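Local coordinates for protein Cif (Cell cycle inhibiting factor) (Escherichia coli, PDB 3EFY) that deamidates a glutamine of host NEDD8, turning it into glutamate, and thereby blocks cullin-RING ubiquitin ligases and inhibits the host cell cycle, at residues F31-L42 / N158-Y166. Residues are numbered along the deposited sequence; the frame is centred on the assembly and turned at random.
Sequences FENEQTLSLEQL and NFSFQLFEY
At the outer edge of the antiparallel sheet in the papain-like C-terminal domain of Cif, L37 pairs with F161 of strand 159-166 in a single antiparallel bridge. L37 N gives a nearly straight bond to F161 O (2.8 Å), and F161 N donates back to L37 O (2.9 Å), somewhat more bent. A little further along in each direction a water joins the backbones: one links Q35 O to L163 N, the other L39 N to F159 O. S38 and Q41 then form a capping box that starts helix 39-47. Its first turn brings L42 over F161, where methyl CD2 sits 3.5 Å from the ring centroid, almost on the ring normal. L39 lies alongside the same ring, with CD1 3.8 Å from F161 CE2, while F120 of helix 113-124 meets that ring edge-to-face. Toward F31, the chain of Q162, extended beyond CG (chi2 178°), carries its amide to F31. There NE2 donates to a lone pair of F31 O (3.2 Å) and lies 3.4 Å from F31 CD1; OE1 accepts from Y29 OH, so both ends of the amide are held. E34 crosses this amide with CB and turns OE1 to the edge of the F164 ring, 3.5 Å from CZ, while OE2 accepts from C30 N. Strand 159-166 thus has strand 54-61 along one side and, on the other, an isolated beta bridge to the segment leading into a capped helix.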
loop_
_atom_site.group_PDB
_atom_site.type_symbol
_atom_site.label_atom_id
_atom_site.label_comp_id
_atom_site.label_asym_id
_atom_site.label_seq_id
_atom_site.Cartn_x
_atom_site.Cartn_y
_atom_site.Cartn_z
ATOM N N PHE A 31 0.961 -11.600 -2.390
ATOM C CA PHE A 31 0.994 -12.820 -1.599
ATOM C C PHE A 31 0.821 -14.106 -2.401
ATOM O O PHE A 31 1.591 -15.043 -2.263
ATOM C CB PHE A 31 -0.073 -12.745 -0.498
ATOM C CG PHE A 31 -0.274 -14.030 0.220
ATOM C CD1 PHE A 31 0.702 -14.539 1.084
ATOM C CD2 PHE A 31 -1.423 -14.758 0.017
ATOM C CE1 PHE A 31 0.527 -15.719 1.723
ATOM C CE2 PHE A 31 -1.615 -15.954 0.679
ATOM C CZ PHE A 31 -0.637 -16.450 1.529
ATOM N N GLU A 32 -0.211 -14.150 -3.241
ATOM C CA GLU A 32 -0.518 -15.362 -3.962
ATOM C C GLU A 32 0.550 -15.830 -4.923
ATOM O O GLU A 32 0.627 -17.043 -5.221
ATOM C CB GLU A 32 -1.853 -15.226 -4.686
ATOM C CG GLU A 32 -3.030 -15.160 -3.739
ATOM C CD GLU A 32 -3.315 -16.454 -2.971
ATOM O OE1 GLU A 32 -2.798 -17.543 -3.331
ATOM O OE2 GLU A 32 -4.120 -16.372 -1.996
ATOM N N ASN A 33 1.375 -14.914 -5.406
ATOM C CA ASN A 33 2.389 -15.240 -6.404
ATOM C C ASN A 33 3.816 -15.379 -5.894
ATOM O O ASN A 33 4.733 -15.714 -6.660
ATOM C CB ASN A 33 2.337 -14.194 -7.499
ATOM C CG ASN A 33 1.019 -14.146 -8.186
ATOM O OD1 ASN A 33 0.331 -15.145 -8.323
ATOM N ND2 ASN A 33 0.660 -12.948 -8.648
ATOM N N GLU A 34 4.058 -15.131 -4.610
ATOM C CA GLU A 34 5.409 -15.182 -4.109
ATOM C C GLU A 34 5.887 -16.587 -3.845
ATOM O O GLU A 34 5.095 -17.548 -3.611
ATOM C CB GLU A 34 5.563 -14.317 -2.820
ATOM C CG GLU A 34 5.095 -12.859 -2.994
ATOM C CD GLU A 34 5.843 -12.022 -4.034
ATOM O OE1 GLU A 34 6.928 -12.423 -4.553
ATOM O OE2 GLU A 34 5.317 -10.934 -4.429
ATOM N N GLN A 35 7.203 -16.730 -3.855
ATOM C CA GLN A 35 7.825 -17.973 -3.508
ATOM C C GLN A 35 7.621 -18.286 -2.035
ATOM O O GLN A 35 7.597 -17.392 -1.190
ATOM C CB GLN A 35 9.307 -17.962 -3.807
ATOM C CG GLN A 35 9.645 -17.738 -5.296
ATOM C CD GLN A 35 9.030 -18.792 -6.171
ATOM O OE1 GLN A 35 8.153 -18.491 -7.004
ATOM N NE2 GLN A 35 9.412 -20.042 -5.950
ATOM N N THR A 36 7.466 -19.555 -1.748
ATOM C CA THR A 36 7.283 -20.028 -0.350
ATOM C C THR A 36 8.355 -20.988 0.125
ATOM O O THR A 36 8.954 -21.715 -0.651
ATOM C CB THR A 36 5.883 -20.614 -0.136
ATOM O OG1 THR A 36 5.716 -21.788 -0.923
ATOM C CG2 THR A 36 4.771 -19.590 -0.470
ATOM N N LEU A 37 8.630 -20.962 1.417
ATOM C CA LEU A 37 9.576 -21.838 2.058
ATOM C C LEU A 37 8.849 -22.765 3.048
ATOM O O LEU A 37 7.896 -22.349 3.746
ATOM C CB LEU A 37 10.599 -21.042 2.902
ATOM C CG LEU A 37 11.593 -20.120 2.176
ATOM C CD1 LEU A 37 10.969 -18.919 1.593
ATOM C CD2 LEU A 37 12.673 -19.732 3.196
ATOM N N SER A 38 9.341 -23.978 3.126
ATOM C CA SER A 38 8.995 -24.910 4.193
ATOM C C SER A 38 9.750 -24.533 5.442
ATOM O O SER A 38 10.703 -23.776 5.414
ATOM C CB SER A 38 9.341 -26.355 3.815
ATOM O OG SER A 38 10.745 -26.468 3.627
ATOM N N LEU A 39 9.363 -25.112 6.559
ATOM C CA LEU A 39 10.134 -24.902 7.780
ATOM C C LEU A 39 11.578 -25.366 7.646
ATOM O O LEU A 39 12.488 -24.667 8.068
ATOM C CB LEU A 39 9.494 -25.664 8.943
ATOM C CG LEU A 39 10.153 -25.446 10.290
ATOM C CD1 LEU A 39 10.353 -23.961 10.739
ATOM C CD2 LEU A 39 9.331 -26.243 11.338
ATOM N N GLU A 40 11.803 -26.510 7.027
ATOM C CA GLU A 40 13.175 -26.996 6.875
ATOM C C GLU A 40 13.997 -26.020 6.063
ATOM O O GLU A 40 15.141 -25.715 6.413
ATOM C CB GLU A 40 13.172 -28.383 6.249
ATOM C CG GLU A 40 14.448 -28.891 5.624
ATOM C CD GLU A 40 14.137 -30.095 4.713
ATOM O OE1 GLU A 40 14.083 -29.936 3.463
ATOM O OE2 GLU A 40 13.874 -31.173 5.272
ATOM N N GLN A 41 13.419 -25.514 4.984
ATOM C CA GLN A 41 14.061 -24.506 4.185
ATOM C C GLN A 41 14.384 -23.221 4.972
ATOM O O GLN A 41 15.463 -22.633 4.880
ATOM C CB GLN A 41 13.133 -24.185 3.020
ATOM C CG GLN A 41 13.749 -23.800 1.813
ATOM C CD GLN A 41 12.739 -23.780 0.633
ATOM O OE1 GLN A 41 11.541 -24.123 0.763
ATOM N NE2 GLN A 41 13.245 -23.385 -0.516
ATOM N N LEU A 42 13.412 -22.732 5.741
ATOM C CA LEU A 42 13.601 -21.561 6.536
ATOM C C LEU A 42 14.742 -21.792 7.567
ATOM O O LEU A 42 15.594 -20.937 7.742
ATOM C CB LEU A 42 12.297 -21.215 7.313
ATOM C CG LEU A 42 12.502 -20.057 8.305
ATOM C CD1 LEU A 42 12.813 -18.734 7.581
ATOM C CD2 LEU A 42 11.298 -19.892 9.219
ATOM N N ASN A 158 2.391 -27.852 8.282
ATOM C CA ASN A 158 1.692 -26.914 9.148
ATOM C C ASN A 158 2.054 -25.451 8.758
ATOM O O ASN A 158 1.186 -24.591 8.638
ATOM C CB ASN A 158 2.092 -27.191 10.603
ATOM C CG ASN A 158 1.510 -28.508 11.119
ATOM O OD1 ASN A 158 2.228 -29.521 11.263
ATOM N ND2 ASN A 158 0.198 -28.508 11.339
ATOM N N PHE A 159 3.340 -25.227 8.506
ATOM C CA PHE A 159 3.836 -23.875 8.249
ATOM C C PHE A 159 4.140 -23.649 6.773
ATOM O O PHE A 159 4.613 -24.554 6.074
ATOM C CB PHE A 159 5.129 -23.620 9.021
ATOM C CG PHE A 159 4.940 -23.447 10.508
ATOM C CD1 PHE A 159 4.579 -22.219 11.020
ATOM C CD2 PHE A 159 5.130 -24.498 11.362
ATOM C CE1 PHE A 159 4.415 -22.012 12.381
ATOM C CE2 PHE A 159 4.992 -24.318 12.770
ATOM C CZ PHE A 159 4.600 -23.079 13.272
ATOM N N SER A 160 3.912 -22.422 6.329
ATOM C CA SER A 160 4.410 -21.907 5.035
ATOM C C SER A 160 4.968 -20.509 5.311
ATOM O O SER A 160 4.310 -19.711 5.978
ATOM C CB SER A 160 3.249 -21.762 4.066
ATOM O OG SER A 160 3.634 -21.256 2.803
ATOM N N PHE A 161 6.149 -20.217 4.782
ATOM C CA PHE A 161 6.816 -18.959 5.020
ATOM C C PHE A 161 7.118 -18.251 3.715
ATOM O O PHE A 161 7.277 -18.876 2.662
ATOM C CB PHE A 161 8.138 -19.182 5.718
ATOM C CG PHE A 161 8.012 -19.862 7.056
ATOM C CD1 PHE A 161 7.722 -19.103 8.186
ATOM C CD2 PHE A 161 8.204 -21.229 7.182
ATOM C CE1 PHE A 161 7.616 -19.726 9.440
ATOM C CE2 PHE A 161 8.135 -21.844 8.414
ATOM C CZ PHE A 161 7.823 -21.084 9.543
ATOM N N GLN A 162 7.223 -16.927 3.793
ATOM C CA GLN A 162 7.825 -16.115 2.711
ATOM C C GLN A 162 8.882 -15.231 3.354
ATOM O O GLN A 162 8.634 -14.624 4.416
ATOM C CB GLN A 162 6.804 -15.250 1.998
ATOM C CG GLN A 162 5.683 -16.086 1.360
ATOM C CD GLN A 162 4.630 -15.250 0.681
ATOM O OE1 GLN A 162 4.689 -14.007 0.689
ATOM N NE2 GLN A 162 3.661 -15.922 0.042
ATOM N N LEU A 163 10.081 -15.203 2.747
ATOM C CA LEU A 163 11.213 -14.489 3.342
ATOM C C LEU A 163 11.798 -13.512 2.315
ATOM O O LEU A 163 12.170 -13.943 1.196
ATOM C CB LEU A 163 12.271 -15.467 3.756
ATOM C CG LEU A 163 13.551 -14.967 4.380
ATOM C CD1 LEU A 163 13.269 -14.158 5.675
ATOM C CD2 LEU A 163 14.475 -16.176 4.655
ATOM N N PHE A 164 11.899 -12.260 2.674
ATOM C CA PHE A 164 12.425 -11.229 1.799
ATOM C C PHE A 164 13.434 -10.329 2.511
ATOM O O PHE A 164 13.228 -9.943 3.669
ATOM C CB PHE A 164 11.319 -10.305 1.289
ATOM C CG PHE A 164 10.332 -10.926 0.340
ATOM C CD1 PHE A 164 9.276 -11.675 0.813
ATOM C CD2 PHE A 164 10.400 -10.667 -1.021
ATOM C CE1 PHE A 164 8.307 -12.185 -0.061
ATOM C CE2 PHE A 164 9.416 -11.182 -1.893
ATOM C CZ PHE A 164 8.376 -11.947 -1.375
ATOM N N GLU A 165 14.499 -9.897 1.808
ATOM C CA GLU A 165 15.296 -8.795 2.298
ATOM C C GLU A 165 14.548 -7.479 2.171
ATOM O O GLU A 165 13.799 -7.292 1.206
ATOM C CB GLU A 165 16.621 -8.748 1.500
ATOM C CG GLU A 165 17.574 -7.691 2.027
ATOM C CD GLU A 165 18.892 -7.560 1.250
ATOM O OE1 GLU A 165 19.189 -8.453 0.389
ATOM O OE2 GLU A 165 19.600 -6.538 1.549
ATOM N N TYR A 166 14.704 -6.566 3.129
ATOM C CA TYR A 166 14.166 -5.240 2.978
ATOM C C TYR A 166 15.206 -4.172 3.286
ATOM O O TYR A 166 16.200 -4.472 3.956
ATOM C CB TYR A 166 12.937 -5.042 3.864
ATOM C CG TYR A 166 13.163 -4.874 5.357
ATOM C CD1 TYR A 166 13.392 -3.604 5.926
ATOM C CD2 TYR A 166 13.132 -5.962 6.209
ATOM C CE1 TYR A 166 13.553 -3.448 7.254
ATOM C CE2 TYR A 166 13.295 -5.813 7.560
ATOM C CZ TYR A 166 13.501 -4.548 8.104
ATOM O OH TYR A 166 13.652 -4.341 9.472
HETATM O O HOH W 1 9.865 -16.218 -0.077
HETATM O O HOH W 2 6.759 -26.461 6.459
#